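Local coordinates for protein peptidase, M20/M25/M40 family (PDB 4EWT) that probably hydrolyses N-acyl amide bonds as an aminoacylase-type amidohydrolase of the M20 family, at a two-metal site that holds manganese here, at residues A[74-79]-A[136-141]; A[162-167]-A[331-336]; A[347-352]-A[373-378]. One frame throughout, in Å; residues are numbered along the deposited sequence.

Contact 1 of 3, residues A[74-79]-A[136-141]. With MN (manganese (II) ion), chain E.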
ATOM      1  N   ALA A  74     -20.698  46.693   2.276  1.00 34.11           N
ATOM      2  CA  ALA A  74     -21.384  45.710   3.090  1.00 31.98           C
ATOM      3  C   ALA A  74     -20.457  45.227   4.191  1.00 30.24           C
ATOM      4  O   ALA A  74     -19.268  44.989   3.963  1.00 30.20           O
ATOM      5  CB  ALA A  74     -21.880  44.554   2.250  1.00 32.01           C
ATOM      6  N   ILE A  75     -21.006  45.108   5.394  1.00 28.68           N
ATOM      7  CA  ILE A  75     -20.272  44.547   6.525  1.00 27.46           C
ATOM      8  C   ILE A  75     -21.058  43.355   7.075  1.00 26.68           C
ATOM      9  O   ILE A  75     -22.272  43.422   7.225  1.00 26.92           O
ATOM     10  CB  ILE A  75     -19.954  45.620   7.602  1.00 27.30           C
ATOM     11  CG1 ILE A  75     -21.228  46.317   8.084  1.00 26.73           C
ATOM     12  CG2 ILE A  75     -18.975  46.659   7.025  1.00 29.03           C
ATOM     13  CD1 ILE A  75     -20.993  47.326   9.189  1.00 27.14           C
ATOM     14  N   ARG A  76     -20.364  42.257   7.337  1.00 26.15           N
ATOM     15  CA  ARG A  76     -21.036  40.978   7.541  1.00 26.27           C
ATOM     16  C   ARG A  76     -20.782  40.380   8.930  1.00 26.07           C
ATOM     17  O   ARG A  76     -19.648  40.354   9.404  1.00 25.26           O
ATOM     18  CB  ARG A  76     -20.618  40.012   6.425  1.00 26.44           C
ATOM     19  CG  ARG A  76     -21.249  38.642   6.475  1.00 26.97           C
ATOM     20  CD  ARG A  76     -20.450  37.681   7.341  1.00 25.94           C
ATOM     21  NE  ARG A  76     -20.715  36.314   6.924  1.00 27.24           N
ATOM     22  CZ  ARG A  76     -19.936  35.268   7.183  1.00 25.97           C
ATOM     23  NH1 ARG A  76     -18.815  35.398   7.898  1.00 24.40           N
ATOM     24  NH2 ARG A  76     -20.291  34.088   6.713  1.00 25.72           N
ATOM     25  N   ALA A  77     -21.862  39.929   9.571  1.00 26.89           N
ATOM     26  CA  ALA A  77     -21.790  39.155  10.817  1.00 27.58           C
ATOM     27  C   ALA A  77     -22.726  37.960  10.732  1.00 28.43           C
ATOM     28  O   ALA A  77     -23.894  38.110  10.388  1.00 29.38           O
ATOM     29  CB  ALA A  77     -22.162  40.024  12.024  1.00 27.41           C
ATOM     30  N   ASP A  78     -22.214  36.775  11.054  1.00 28.89           N
ATOM     31  CA  ASP A  78     -23.039  35.558  11.086  1.00 30.61           C
ATOM     32  C   ASP A  78     -23.573  35.284  12.493  1.00 31.32           C
ATOM     33  O   ASP A  78     -23.018  35.789  13.482  1.00 31.28           O
ATOM     34  CB  ASP A  78     -22.300  34.338  10.499  1.00 30.59           C
ATOM     35  CG  ASP A  78     -20.825  34.275  10.897  1.00 31.43           C
ATOM     36  OD1 ASP A  78     -20.351  35.089  11.724  1.00 33.58           O
ATOM     37  OD2 ASP A  78     -20.128  33.387  10.374  1.00 32.92           O
ATOM     38  N   PHE A  79     -24.667  34.526  12.582  1.00 32.43           N
ATOM     39  CA  PHE A  79     -25.325  34.323  13.878  1.00 33.71           C
ATOM     40  C   PHE A  79     -25.808  32.913  14.239  1.00 35.59           C
ATOM     41  O   PHE A  79     -26.449  32.734  15.283  1.00 37.08           O
ATOM     42  CB  PHE A  79     -26.440  35.353  14.112  1.00 34.16           C
ATOM     43  CG  PHE A  79     -27.591  35.274  13.140  1.00 35.04           C
ATOM     44  CD1 PHE A  79     -28.667  34.416  13.375  1.00 37.02           C
ATOM     45  CD2 PHE A  79     -27.637  36.111  12.027  1.00 33.50           C
ATOM     46  CE1 PHE A  79     -29.754  34.374  12.500  1.00 38.04           C
ATOM     47  CE2 PHE A  79     -28.724  36.080  11.146  1.00 35.09           C
ATOM     48  CZ  PHE A  79     -29.784  35.209  11.382  1.00 37.47           C
ATOM     49  N   PRO A 136     -27.478  33.942   8.736  1.00 36.62           N
ATOM     50  CA  PRO A 136     -27.671  32.646   9.372  1.00 38.20           C
ATOM     51  C   PRO A 136     -26.888  31.555   8.639  1.00 38.35           C
ATOM     52  O   PRO A 136     -26.262  31.824   7.607  1.00 37.51           O
ATOM     53  CB  PRO A 136     -29.167  32.399   9.178  1.00 40.77           C
ATOM     54  CG  PRO A 136     -29.469  33.025   7.877  1.00 41.03           C
ATOM     55  CD  PRO A 136     -28.596  34.265   7.831  1.00 38.46           C
ATOM     56  N   ALA A 137     -26.919  30.344   9.187  1.00 39.88           N
ATOM     57  CA  ALA A 137     -26.580  29.126   8.440  1.00 41.05           C
ATOM     58  C   ALA A 137     -25.163  29.070   7.851  1.00 39.39           C
ATOM     59  O   ALA A 137     -24.937  28.388   6.858  1.00 40.26           O
ATOM     60  CB  ALA A 137     -27.629  28.889   7.337  1.00 43.03           C
ATOM     61  N   GLU A 138     -24.216  29.769   8.469  1.00 38.09           N
ATOM     62  CA  GLU A 138     -22.824  29.759   8.004  1.00 37.02           C
ATOM     63  C   GLU A 138     -22.189  28.368   8.130  1.00 37.21           C
ATOM     64  O   GLU A 138     -21.410  27.958   7.275  1.00 37.12           O
ATOM     65  CB  GLU A 138     -21.997  30.811   8.765  1.00 35.44           C
ATOM     66  CG  GLU A 138     -20.562  31.020   8.255  1.00 36.21           C
ATOM     67  CD  GLU A 138     -19.573  29.944   8.708  1.00 37.92           C
ATOM     68  OE1 GLU A 138     -19.721  29.421   9.841  1.00 38.82           O
ATOM     69  OE2 GLU A 138     -18.644  29.625   7.925  1.00 36.67           O
ATOM     70  N   GLU A 139     -22.545  27.641   9.185  1.00 38.43           N
ATOM     71  CA  GLU A 139     -21.813  26.438   9.597  1.00 38.68           C
ATOM     72  C   GLU A 139     -22.092  25.161   8.813  1.00 39.95           C
ATOM     73  O   GLU A 139     -21.236  24.264   8.752  1.00 39.55           O
ATOM     74  CB  GLU A 139     -22.035  26.177  11.090  1.00 39.67           C
ATOM     75  CG  GLU A 139     -21.463  27.264  11.991  1.00 38.77           C
ATOM     76  CD  GLU A 139     -19.941  27.246  12.068  1.00 38.41           C
ATOM     77  OE1 GLU A 139     -19.283  26.517  11.292  1.00 37.43           O
ATOM     78  OE2 GLU A 139     -19.392  27.981  12.916  1.00 38.93           O
ATOM     79  N   VAL A 140     -23.290  25.062   8.244  1.00 41.37           N
ATOM     80  CA  VAL A 140     -23.731  23.824   7.595  1.00 43.11           C
ATOM     81  C   VAL A 140     -24.073  24.080   6.125  1.00 43.53           C
ATOM     82  O   VAL A 140     -24.879  24.958   5.830  1.00 43.61           O
ATOM     83  CB  VAL A 140     -24.949  23.188   8.328  1.00 45.66           C
ATOM     84  CG1 VAL A 140     -25.245  21.792   7.784  1.00 47.69           C
ATOM     85  CG2 VAL A 140     -24.713  23.129   9.830  1.00 45.24           C
ATOM     86  N   PRO A 141     -23.438  23.327   5.198  1.00 43.81           N
ATOM     87  CA  PRO A 141     -23.783  23.383   3.768  1.00 44.89           C
ATOM     88  C   PRO A 141     -25.291  23.174   3.550  1.00 47.85           C
ATOM     89  O   PRO A 141     -25.897  22.364   4.255  1.00 49.77           O
ATOM     90  CB  PRO A 141     -22.997  22.211   3.169  1.00 45.19           C
ATOM     91  CG  PRO A 141     -21.837  22.017   4.087  1.00 43.48           C
ATOM     92  CD  PRO A 141     -22.307  22.412   5.464  1.00 43.01           C
TER
HETATM   93 MN    MN E 401     -17.247  27.703  12.769  1.00 55.48          MN
HETATM   94  O   HOH W   1     -17.531  29.135  10.824  1.00 31.85           O

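Contact 2 of 3, residues A[162-167]-A[331-336]. With MN (manganese (II) ion), chain F.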
ATOM      1  N   GLY A 162     -15.694  41.540   6.338  1.00 24.98           N
ATOM      2  CA  GLY A 162     -16.131  40.685   7.424  1.00 23.83           C
ATOM      3  C   GLY A 162     -15.015  40.503   8.420  1.00 24.50           C
ATOM      4  O   GLY A 162     -13.839  40.634   8.092  1.00 25.01           O
ATOM      5  N   VAL A 163     -15.396  40.185   9.644  1.00 24.57           N
ATOM      6  CA  VAL A 163     -14.445  39.990  10.714  1.00 26.05           C
ATOM      7  C   VAL A 163     -14.802  38.689  11.397  1.00 26.06           C
ATOM      8  O   VAL A 163     -15.982  38.369  11.547  1.00 25.64           O
ATOM      9  CB  VAL A 163     -14.480  41.160  11.737  1.00 27.00           C
ATOM     10  CG1 VAL A 163     -13.850  40.754  13.066  1.00 28.81           C
ATOM     11  CG2 VAL A 163     -13.766  42.369  11.179  1.00 27.61           C
ATOM     12  N   HIS A 164     -13.776  37.930  11.770  1.00 26.68           N
ATOM     13  CA  HIS A 164     -13.952  36.776  12.625  1.00 27.13           C
ATOM     14  C   HIS A 164     -13.034  36.922  13.828  1.00 29.11           C
ATOM     15  O   HIS A 164     -11.838  37.213  13.676  1.00 30.04           O
ATOM     16  CB  HIS A 164     -13.615  35.489  11.858  1.00 26.85           C
ATOM     17  CG  HIS A 164     -14.384  34.293  12.320  1.00 26.17           C
ATOM     18  ND1 HIS A 164     -14.161  33.695  13.539  1.00 27.44           N
ATOM     19  CD2 HIS A 164     -15.377  33.590  11.730  1.00 25.41           C
ATOM     20  CE1 HIS A 164     -14.976  32.665  13.675  1.00 29.87           C
ATOM     21  NE2 HIS A 164     -15.720  32.572  12.588  1.00 27.83           N
ATOM     22  N   VAL A 165     -13.599  36.755  15.021  1.00 30.56           N
ATOM     23  CA  VAL A 165     -12.805  36.609  16.243  1.00 33.56           C
ATOM     24  C   VAL A 165     -12.021  35.295  16.201  1.00 35.09           C
ATOM     25  O   VAL A 165     -12.549  34.255  15.781  1.00 34.16           O
ATOM     26  CB  VAL A 165     -13.678  36.635  17.520  1.00 34.47           C
ATOM     27  CG1 VAL A 165     -14.279  38.029  17.736  1.00 33.48           C
ATOM     28  CG2 VAL A 165     -14.777  35.550  17.476  1.00 34.36           C
ATOM     29  N   MET A 166     -10.760  35.356  16.620  1.00 37.64           N
ATOM     30  CA  MET A 166      -9.897  34.188  16.636  1.00 39.42           C
ATOM     31  C   MET A 166      -9.416  33.873  18.044  1.00 42.34           C
ATOM     32  O   MET A 166      -8.540  34.562  18.582  1.00 44.12           O
ATOM     33  CB  MET A 166      -8.713  34.393  15.698  1.00 40.33           C
ATOM     34  CG  MET A 166      -9.103  34.652  14.250  1.00 39.65           C
ATOM     35  SD  MET A 166     -10.038  33.307  13.500  1.00 39.73           S
ATOM     36  CE  MET A 166      -8.714  32.314  12.830  1.00 39.44           C
ATOM     37  N   SER A 167      -9.989  32.822  18.628  1.00 43.00           N
ATOM     38  CA  SER A 167      -9.673  32.400  19.998  1.00 46.09           C
ATOM     39  C   SER A 167      -8.237  31.899  20.123  1.00 48.29           C
ATOM     40  O   SER A 167      -7.751  31.645  21.222  1.00 51.19           O
ATOM     41  CB  SER A 167     -10.631  31.293  20.440  1.00 46.08           C
ATOM     42  OG  SER A 167     -10.300  30.061  19.813  1.00 46.00           O
ATOM     43  N   PRO A 331      -9.775  26.402   8.643  1.00 36.14           N
ATOM     44  CA  PRO A 331     -11.190  26.088   8.409  1.00 36.10           C
ATOM     45  C   PRO A 331     -11.788  26.736   7.153  1.00 35.15           C
ATOM     46  O   PRO A 331     -11.239  27.709   6.632  1.00 34.45           O
ATOM     47  CB  PRO A 331     -11.881  26.625   9.667  1.00 36.49           C
ATOM     48  CG  PRO A 331     -11.013  27.694  10.148  1.00 36.71           C
ATOM     49  CD  PRO A 331      -9.605  27.321   9.783  1.00 36.36           C
ATOM     50  N   SER A 332     -12.892  26.184   6.669  1.00 35.20           N
ATOM     51  CA  SER A 332     -13.588  26.789   5.550  1.00 35.32           C
ATOM     52  C   SER A 332     -14.609  27.760   6.129  1.00 34.97           C
ATOM     53  O   SER A 332     -14.965  27.675   7.311  1.00 36.45           O
ATOM     54  CB  SER A 332     -14.233  25.735   4.639  1.00 36.40           C
ATOM     55  OG  SER A 332     -15.600  25.564   4.977  1.00 40.04           O
ATOM     56  N   GLU A 333     -15.055  28.698   5.304  1.00 33.46           N
ATOM     57  CA  GLU A 333     -15.852  29.814   5.758  1.00 32.36           C
ATOM     58  C   GLU A 333     -16.743  30.216   4.589  1.00 31.75           C
ATOM     59  O   GLU A 333     -16.246  30.405   3.471  1.00 31.55           O
ATOM     60  CB  GLU A 333     -14.904  30.952   6.181  1.00 31.88           C
ATOM     61  CG  GLU A 333     -15.518  32.325   6.337  1.00 32.85           C
ATOM     62  CD  GLU A 333     -16.584  32.387   7.397  1.00 34.28           C
ATOM     63  OE1 GLU A 333     -16.286  32.017   8.553  1.00 37.04           O
ATOM     64  OE2 GLU A 333     -17.718  32.800   7.067  1.00 32.36           O
ATOM     65  N   ASP A 334     -18.049  30.346   4.823  1.00 30.75           N
ATOM     66  CA  ASP A 334     -18.941  30.674   3.709  1.00 30.50           C
ATOM     67  C   ASP A 334     -18.954  32.144   3.287  1.00 29.00           C
ATOM     68  O   ASP A 334     -19.542  32.495   2.263  1.00 30.04           O
ATOM     69  CB  ASP A 334     -20.335  30.029   3.842  1.00 32.29           C
ATOM     70  CG  ASP A 334     -21.385  30.952   4.431  1.00 33.23           C
ATOM     71  OD1 ASP A 334     -21.040  31.987   5.041  1.00 32.23           O
ATOM     72  OD2 ASP A 334     -22.584  30.614   4.282  1.00 35.16           O
ATOM     73  N   PHE A 335     -18.252  32.982   4.043  1.00 26.79           N
ATOM     74  CA  PHE A 335     -17.921  34.334   3.587  1.00 25.97           C
ATOM     75  C   PHE A 335     -17.277  34.276   2.203  1.00 26.45           C
ATOM     76  O   PHE A 335     -17.352  35.238   1.435  1.00 26.62           O
ATOM     77  CB  PHE A 335     -16.972  35.030   4.568  1.00 24.57           C
ATOM     78  CG  PHE A 335     -16.704  36.473   4.236  1.00 24.38           C
ATOM     79  CD1 PHE A 335     -17.515  37.479   4.755  1.00 22.48           C
ATOM     80  CD2 PHE A 335     -15.629  36.830   3.413  1.00 23.90           C
ATOM     81  CE1 PHE A 335     -17.285  38.810   4.458  1.00 22.86           C
ATOM     82  CE2 PHE A 335     -15.382  38.157   3.108  1.00 24.12           C
ATOM     83  CZ  PHE A 335     -16.218  39.161   3.631  1.00 25.01           C
ATOM     84  N   ALA A 336     -16.650  33.140   1.896  1.00 26.12           N
ATOM     85  CA  ALA A 336     -15.972  32.947   0.613  1.00 27.09           C
ATOM     86  C   ALA A 336     -16.893  33.154  -0.582  1.00 28.68           C
ATOM     87  O   ALA A 336     -16.432  33.533  -1.657  1.00 29.97           O
ATOM     88  CB  ALA A 336     -15.339  31.581   0.557  1.00 26.68           C
TER
HETATM   89 MN    MN F 402     -17.403  31.055  12.382  1.00 35.56          MN
HETATM   90  O   HOH W   2     -17.991  32.319  10.605  1.00 36.08           O
HETATM   91  O   HOH W   1     -17.531  29.135  10.824  1.00 31.85           O

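Contact 3 of 3, residues A[347-352]-A[373-378]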
ATOM      1  N   ILE A 347     -11.190  39.700   7.728  1.00 28.37           N
ATOM      2  CA  ILE A 347     -10.072  39.943   8.643  1.00 30.01           C
ATOM      3  C   ILE A 347     -10.347  39.358  10.028  1.00 29.80           C
ATOM      4  O   ILE A 347     -11.474  38.979  10.339  1.00 29.08           O
ATOM      5  CB  ILE A 347      -9.692  41.453   8.729  1.00 31.58           C
ATOM      6  CG1 ILE A 347     -10.826  42.274   9.338  1.00 31.91           C
ATOM      7  CG2 ILE A 347      -9.279  41.987   7.350  1.00 32.85           C
ATOM      8  CD1 ILE A 347     -10.477  43.723   9.628  1.00 35.09           C
ATOM      9  N   TYR A 348      -9.311  39.281  10.854  1.00 31.13           N
ATOM     10  CA  TYR A 348      -9.421  38.615  12.134  1.00 31.80           C
ATOM     11  C   TYR A 348      -9.155  39.542  13.310  1.00 33.60           C
ATOM     12  O   TYR A 348      -8.280  40.410  13.241  1.00 35.46           O
ATOM     13  CB  TYR A 348      -8.445  37.445  12.205  1.00 32.79           C
ATOM     14  CG  TYR A 348      -8.503  36.475  11.048  1.00 32.21           C
ATOM     15  CD1 TYR A 348      -9.643  35.706  10.807  1.00 31.79           C
ATOM     16  CD2 TYR A 348      -7.405  36.306  10.210  1.00 34.13           C
ATOM     17  CE1 TYR A 348      -9.689  34.793   9.758  1.00 31.18           C
ATOM     18  CE2 TYR A 348      -7.437  35.392   9.158  1.00 34.24           C
ATOM     19  CZ  TYR A 348      -8.585  34.646   8.937  1.00 33.00           C
ATOM     20  OH  TYR A 348      -8.628  33.750   7.897  1.00 33.59           O
ATOM     21  N   THR A 349      -9.916  39.346  14.386  1.00 33.35           N
ATOM     22  CA  THR A 349      -9.668  40.024  15.652  1.00 35.04           C
ATOM     23  C   THR A 349      -9.137  39.023  16.689  1.00 36.64           C
ATOM     24  O   THR A 349      -9.817  38.049  17.033  1.00 35.43           O
ATOM     25  CB  THR A 349     -10.948  40.690  16.229  1.00 34.68           C
ATOM     26  OG1 THR A 349     -11.512  41.598  15.274  1.00 33.69           O
ATOM     27  CG2 THR A 349     -10.612  41.455  17.518  1.00 36.06           C
ATOM     28  N   GLY A 350      -7.934  39.276  17.196  1.00 39.13           N
ATOM     29  CA  GLY A 350      -7.367  38.433  18.243  1.00 42.04           C
ATOM     30  C   GLY A 350      -8.337  38.323  19.406  1.00 43.33           C
ATOM     31  O   GLY A 350      -8.854  39.335  19.896  1.00 43.71           O
ATOM     32  N   ALA A 351      -8.592  37.096  19.844  1.00 44.14           N
ATOM     33  CA  ALA A 351      -9.579  36.848  20.892  1.00 45.75           C
ATOM     34  C   ALA A 351      -9.136  35.801  21.923  1.00 49.04           C
ATOM     35  O   ALA A 351      -9.966  35.289  22.676  1.00 49.98           O
ATOM     36  CB  ALA A 351     -10.906  36.450  20.263  1.00 43.34           C
ATOM     37  N   ALA A 352      -7.842  35.489  21.956  1.00 51.30           N
ATOM     38  CA  ALA A 352      -7.299  34.527  22.925  1.00 55.43           C
ATOM     39  C   ALA A 352      -7.444  35.037  24.363  1.00 59.44           C
ATOM     40  O   ALA A 352      -7.072  36.171  24.666  1.00 60.62           O
ATOM     41  CB  ALA A 352      -5.841  34.204  22.616  1.00 56.47           C
ATOM     42  N   LEU A 373     -14.634  42.382  21.175  1.00 42.44           N
ATOM     43  CA  LEU A 373     -15.883  43.028  20.740  1.00 40.64           C
ATOM     44  C   LEU A 373     -15.649  44.475  20.318  1.00 40.02           C
ATOM     45  O   LEU A 373     -15.987  44.872  19.201  1.00 38.23           O
ATOM     46  CB  LEU A 373     -16.959  42.972  21.835  1.00 42.05           C
ATOM     47  CG  LEU A 373     -17.638  41.635  22.154  1.00 43.11           C
ATOM     48  CD1 LEU A 373     -18.359  41.705  23.483  1.00 45.16           C
ATOM     49  CD2 LEU A 373     -18.610  41.222  21.067  1.00 41.84           C
ATOM     50  N   LEU A 374     -15.058  45.251  21.221  1.00 41.88           N
ATOM     51  CA  LEU A 374     -14.803  46.670  20.987  1.00 41.72           C
ATOM     52  C   LEU A 374     -13.817  46.878  19.834  1.00 40.32           C
ATOM     53  O   LEU A 374     -14.031  47.740  18.973  1.00 38.92           O
ATOM     54  CB  LEU A 374     -14.314  47.342  22.281  1.00 44.76           C
ATOM     55  CG  LEU A 374     -13.928  48.825  22.275  1.00 46.21           C
ATOM     56  CD1 LEU A 374     -15.062  49.710  21.765  1.00 44.96           C
ATOM     57  CD2 LEU A 374     -13.470  49.266  23.661  1.00 49.53           C
ATOM     58  N   ILE A 375     -12.756  46.072  19.820  1.00 40.55           N
ATOM     59  CA  ILE A 375     -11.734  46.137  18.774  1.00 40.12           C
ATOM     60  C   ILE A 375     -12.323  45.882  17.385  1.00 37.68           C
ATOM     61  O   ILE A 375     -11.947  46.545  16.421  1.00 37.91           O
ATOM     62  CB  ILE A 375     -10.565  45.158  19.056  1.00 41.27           C
ATOM     63  CG1 ILE A 375      -9.785  45.602  20.297  1.00 44.09           C
ATOM     64  CG2 ILE A 375      -9.625  45.052  17.850  1.00 39.82           C
ATOM     65  CD1 ILE A 375      -8.752  44.567  20.780  1.00 45.01           C
ATOM     66  N   SER A 376     -13.254  44.934  17.293  1.00 35.93           N
ATOM     67  CA  SER A 376     -13.933  44.632  16.034  1.00 33.80           C
ATOM     68  C   SER A 376     -14.765  45.821  15.544  1.00 33.11           C
ATOM     69  O   SER A 376     -14.681  46.212  14.375  1.00 32.46           O
ATOM     70  CB  SER A 376     -14.811  43.390  16.186  1.00 32.49           C
ATOM     71  OG  SER A 376     -14.012  42.258  16.478  1.00 34.08           O
ATOM     72  N   ALA A 377     -15.553  46.401  16.445  1.00 33.45           N
ATOM     73  CA  ALA A 377     -16.372  47.563  16.112  1.00 33.13           C
ATOM     74  C   ALA A 377     -15.519  48.755  15.680  1.00 34.17           C
ATOM     75  O   ALA A 377     -15.808  49.389  14.665  1.00 33.36           O
ATOM     76  CB  ALA A 377     -17.285  47.933  17.278  1.00 33.91           C
ATOM     77  N   GLU A 378     -14.462  49.038  16.443  1.00 36.12           N
ATOM     78  CA  GLU A 378     -13.546  50.144  16.136  1.00 38.14           C
ATOM     79  C   GLU A 378     -12.899  49.965  14.768  1.00 37.58           C
ATOM     80  O   GLU A 378     -12.846  50.908  13.974  1.00 38.80           O
ATOM     81  CB  GLU A 378     -12.470  50.292  17.220  1.00 40.58           C
ATOM     82  CG  GLU A 378     -12.937  51.001  18.495  1.00 43.03           C
ATOM     83  CD  GLU A 378     -11.906  50.943  19.621  1.00 47.05           C
ATOM     84  OE1 GLU A 378     -10.849  50.296  19.446  1.00 48.18           O
ATOM     85  OE2 GLU A 378     -12.153  51.537  20.691  1.00 48.69           O
TER

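Contact 1 of 3, residues A[74-79]-A[136-141]
Phe79 lies side by side with Pro136, and this is the tightly packed part of the contact. The proline sits over one face of the ring, its CA 3.9 Å above the plane and offset toward the rim. Phe79 CZ is 3.6 Å from Pro136 CB, and Phe79 CE2 comes within 3.5 Å of Pro136 N. With chi1 at 64°, CG of Phe79 stands between its own backbone N and carbonyl carbon, which swings the ring back beside the proline; helix 34-43 packs against the ring as well.

Farther along, the contact turns polar but stays buried. Glu138 CG, anti to the backbone N (chi1 -173°), approaches Asp78 OD2 at 3.2 Å and also touches the Arg76 guanidinium. Arg76 and Asp78 pair by charge alone: Asp78 OD2 is 3.4 Å from Arg76 NH1 but well out of the guanidinium plane, with no N-H aimed at it. Each is held from outside too, Arg76 NH2 by Asp334 and Gln135, Asp78 OD1 by His108 ND1. Beside this pair, Asp78 OD2 lies 4.0 Å from Glu138 OE1. Glu138 OE2 accepts from Asp334 N, which helps fix the carboxylate.

The loose side begins at the partly exposed Glu139. Its side chain misses 74-79 and reaches out to manganese, with OE2 2.2 Å from the ion and OE1 farther off. Cys103 and His362 bind the same ion, as does water 1, which Glu138 also approaches. A loop following a central strand, with one acid binding metal and the acid before it facing the metal-bound water, is consistent with the dinuclear site of M20 metallopeptidases.

Contact 2 of 3, residues A[162-167]-A[331-336]
Phe335 packs its ring end against Gly162, where the strand has no side chain to hold it off. Its CZ is 3.6 Å from Gly162 N, so here the ring meets backbone. The second van der Waals meeting is His164 CD2 with Glu333 OE1 at 3.7 Å, imidazole and carboxylate planes turned 62° apart.

Hydrogen bonds fix both partners from within their own segments. His164 ND1 donates to Val165 O at 2.8 Å, nearly straight (164°) and in the ring plane, which sets the rotation of the imidazole. Glu333 OE2 takes Phe335 N on its anti lone pair, a capping bond ahead of helix 335-341; the same oxygen also pairs with Arg76.

Metal binding links the two sides. NE2 of His164 is 2.3 Å from manganese, an ion shared with Cys103 and His105. Water 2, bound to that manganese and lying at the edge of the imidazole, in its plane, donates to Glu333 OE1 at 2.7 Å. Thus His164 is a first-shell ligand, while Glu333 works from the second shell, accepting from a metal-bound water, which it probably helps to position and polarise.

Contact 3 of 3, residues A[347-352]-A[373-378]
Ser376 OG has two partners: Thr349 OG1 donates to it at 2.9 Å across the contact, and the hydroxyl also bonds to the carbonyl oxygen of Ser372, one turn back in its own helix. This is a helix packed on the central sheet of an alpha/beta domain. Helix 372-386 lies on one face of the sheet, over strand 344-350, which runs between strands 159-166 and 173-176.

Both torsions serve the bond. Ser376 OG stands beside its own backbone N, anti to the carbonyl carbon (chi1 -63°), and so leans back toward the preceding turn. In Thr349 the hydroxyl likewise sits next to the backbone N (chi1 -56°), which leaves the methyl CG2 anti to N. Thr349 OG1 thereby reaches Ser376, while Thr349 CG2 lies against both Ser376 OG, at 3.6 Å, and Ile375 CG2.

Thr349 is the strand residue that carries the contact, and residues of the neighbouring strands complete the packing. Val163 of the adjacent strand 159-166 touches both Thr349 and Ser376. Val174 on the other neighbouring strand touches Thr349 and Ile375. Helix 13-25 covers the far side of helix 372-386 through Leu373, which meets Met16 and Ile17. The helix backbone is regular here, with Glu378 N donating to Leu374 O at 2.9 Å. Beside the hydroxyl bond, methyl meets methyl, Thr349 CG2 lying 3.7 Å from Ile375 CG2.

Overall arrangement
All three contacts reach the same mixed sheet, through neighbouring strands 72-78, 159-166 and 344-350. Contacts 1 and 2, centres about 9 Å apart, each bring one protein ligand, Glu139 to one manganese and His164 to the other; Cys103, His105 and His362 complete the site, and water 1 binds both ions. Arg76 of contact 1 ties them, its NH2 lying 2.8 Å from Asp334 OD1 and 2.9 Å from Glu333 OE2. Contact 3, its centre about 12 Å from that of contact 2, is joined to it by strand pairing, as in the probable bond from Ile347 N to Gly162 O (2.8 Å). Its Thr349 side chain, about 12 Å from manganese, lies outside the metal shell, where helix 372-386 packs on the sheet.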